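Local structure of superoxide dismutase [Mn], mitochondrial (Saccharomyces cerevisiae S288C, 4F6E) at residues T79-C82 against L83-N87. The protein probably converts superoxide radicals into hydrogen peroxide and oxygen, using one manganese ion per subunit, and so protects mitochondria from oxidative damage. The protein carries 2 engineered substitutions. Numbering follows the deposited sequence.
Sequences TNHC and LFWEN. With MN (manganese (II) ion), chain E.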
loop_
_atom_site.group_PDB
_atom_site.type_symbol
_atom_site.label_atom_id
_atom_site.label_comp_id
_atom_site.label_asym_id
_atom_site.label_seq_id
_atom_site.Cartn_x
_atom_site.Cartn_y
_atom_site.Cartn_z
ATOM N N THR A 79 -6.629 -16.359 10.447
ATOM C CA THR A 79 -6.757 -15.756 11.773
ATOM C C THR A 79 -8.041 -14.935 11.884
ATOM O O THR A 79 -8.777 -15.056 12.869
ATOM C CB THR A 79 -5.545 -14.851 12.069
ATOM O OG1 THR A 79 -4.352 -15.649 12.060
ATOM C CG2 THR A 79 -5.682 -14.184 13.439
ATOM N N ASN A 80 -8.300 -14.112 10.875
ATOM C CA ASN A 80 -9.443 -13.198 10.934
ATOM C C ASN A 80 -10.759 -13.947 10.986
ATOM O O ASN A 80 -11.670 -13.550 11.714
ATOM C CB ASN A 80 -9.469 -12.236 9.736
ATOM C CG ASN A 80 -8.429 -11.128 9.834
ATOM O OD1 ASN A 80 -7.981 -10.745 10.920
ATOM N ND2 ASN A 80 -8.046 -10.594 8.674
ATOM N N HIS A 81 -10.869 -15.031 10.221
ATOM C CA HIS A 81 -12.103 -15.818 10.253
ATOM C C HIS A 81 -12.271 -16.570 11.553
ATOM O O HIS A 81 -13.392 -16.707 12.043
ATOM C CB HIS A 81 -12.243 -16.730 9.031
ATOM C CG HIS A 81 -12.491 -15.972 7.774
ATOM N ND1 HIS A 81 -11.472 -15.409 7.034
ATOM C CD2 HIS A 81 -13.646 -15.604 7.176
ATOM C CE1 HIS A 81 -11.991 -14.767 6.004
ATOM N NE2 HIS A 81 -13.306 -14.870 6.069
ATOM N N CYS A 82 -11.171 -17.027 12.148
ATOM C CA CYS A 82 -11.288 -17.653 13.468
ATOM C C CYS A 82 -11.846 -16.660 14.479
ATOM O O CYS A 82 -12.739 -17.000 15.262
ATOM C CB CYS A 82 -9.945 -18.184 13.965
ATOM S SG CYS A 82 -9.434 -19.722 13.162
ATOM N N LEU A 83 -11.345 -15.429 14.449
ATOM C CA LEU A 83 -11.843 -14.394 15.362
ATOM C C LEU A 83 -13.326 -14.129 15.113
ATOM O O LEU A 83 -14.108 -14.001 16.059
ATOM C CB LEU A 83 -11.053 -13.089 15.199
ATOM C CG LEU A 83 -9.581 -13.153 15.633
ATOM C CD1 LEU A 83 -8.804 -11.939 15.173
ATOM C CD2 LEU A 83 -9.481 -13.287 17.148
ATOM N N PHE A 84 -13.686 -14.035 13.836
ATOM C CA PHE A 84 -15.045 -13.714 13.405
ATOM C C PHE A 84 -16.031 -14.723 13.966
ATOM O O PHE A 84 -17.003 -14.338 14.622
ATOM C CB PHE A 84 -15.076 -13.698 11.869
ATOM C CG PHE A 84 -16.353 -13.163 11.270
ATOM C CD1 PHE A 84 -16.838 -11.916 11.630
ATOM C CD2 PHE A 84 -17.038 -13.894 10.306
ATOM C CE1 PHE A 84 -18.004 -11.413 11.059
ATOM C CE2 PHE A 84 -18.194 -13.392 9.724
ATOM C CZ PHE A 84 -18.678 -12.155 10.099
ATOM N N TRP A 85 -15.790 -16.014 13.750
ATOM C CA TRP A 85 -16.765 -16.994 14.230
ATOM C C TRP A 85 -16.918 -16.934 15.742
ATOM O O TRP A 85 -18.014 -17.117 16.258
ATOM C CB TRP A 85 -16.423 -18.436 13.836
ATOM C CG TRP A 85 -16.029 -18.653 12.401
ATOM C CD1 TRP A 85 -14.924 -19.334 11.968
ATOM C CD2 TRP A 85 -16.720 -18.221 11.213
ATOM N NE1 TRP A 85 -14.880 -19.349 10.601
ATOM C CE2 TRP A 85 -15.959 -18.666 10.111
ATOM C CE3 TRP A 85 -17.885 -17.484 10.976
ATOM C CZ2 TRP A 85 -16.330 -18.408 8.794
ATOM C CZ3 TRP A 85 -18.256 -17.233 9.659
ATOM C CH2 TRP A 85 -17.479 -17.697 8.589
ATOM N N GLU A 86 -15.821 -16.675 16.445
ATOM C CA GLU A 86 -15.862 -16.650 17.901
ATOM C C GLU A 86 -16.573 -15.420 18.460
ATOM O O GLU A 86 -17.066 -15.460 19.594
ATOM C CB GLU A 86 -14.458 -16.793 18.505
ATOM C CG GLU A 86 -13.902 -18.217 18.413
ATOM C CD GLU A 86 -14.593 -19.195 19.363
ATOM O OE1 GLU A 86 -14.769 -18.862 20.557
ATOM O OE2 GLU A 86 -14.949 -20.305 18.914
ATOM N N ASN A 87 -16.640 -14.336 17.681
ATOM C CA ASN A 87 -17.416 -13.182 18.142
ATOM C C ASN A 87 -18.809 -13.044 17.518
ATOM O O ASN A 87 -19.382 -11.957 17.528
ATOM C CB ASN A 87 -16.620 -11.837 18.203
ATOM C CG ASN A 87 -16.137 -11.305 16.841
ATOM O OD1 ASN A 87 -14.934 -11.062 16.660
ATOM N ND2 ASN A 87 -17.065 -11.055 15.909
HETATM MN MN MN E . -14.672 -13.593 4.883
HETATM O O HOH W 1 -12.951 -12.009 4.471
#
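His81 and Trp85 lie one turn apart near the end of helix 74-86, and four backbone bonds join residues 79-82 to 83-87. Leu83 N bonds Thr79 O, Phe84 N bonds Asn80 O, and Trp85 N bonds His81 O at 3.0 Å with an N-H...O angle of 170°. The last, Glu86 N to Cys82 O, is weak at 3.3 Å. Asn87 leaves helical geometry, although its N still bonds Leu83 O.

His81 O also lies over one face of the Trp85 indole, toward the rim. His81 O is 3.0 Å from Trp85 CD1. With chi1 at -47°, CG of Trp85 stays beside its own backbone N, and this brings the ring back over the preceding turn. The nearby Trp85 NE1 is badly angled for this oxygen and hydrogen-bonds His31 instead. Trp85 CZ2 lies near the plane of the His81 ring, at its edge.

Carbon atoms of the second half also rest on carbonyl oxygens of the first. Leu83 CG is 3.5 Å from Thr79 O. Phe84 CB packs on Asn80 O at 3.4 Å, while its ring leads away from residues 79-82. The methyl contact of Leu83 CD1 with Thr79 CG2 is wider, at 4.2 Å.

The metal is held at the far end of the His81 imidazole. His81 NE2 binds manganese at 2.2 Å, and His81 ND1 hydrogen-bonds Gly77 O one turn back, which fixes the ring's rotation. A water, His26, Asp168 and His172 complete the site seen here.

The helix belongs to the alpha-hairpin domain. Asn80 touches strand 132-136 and Phe84 touches Asp168 on strand 165-168, so one flank packs on the C-terminal domain's sheet. Thr79 and Cys82 meet Ala61 and Pro58 of the second subunit. At the helix end, Asn87 OD1 takes a bond from Ala166 N of strand 165-168.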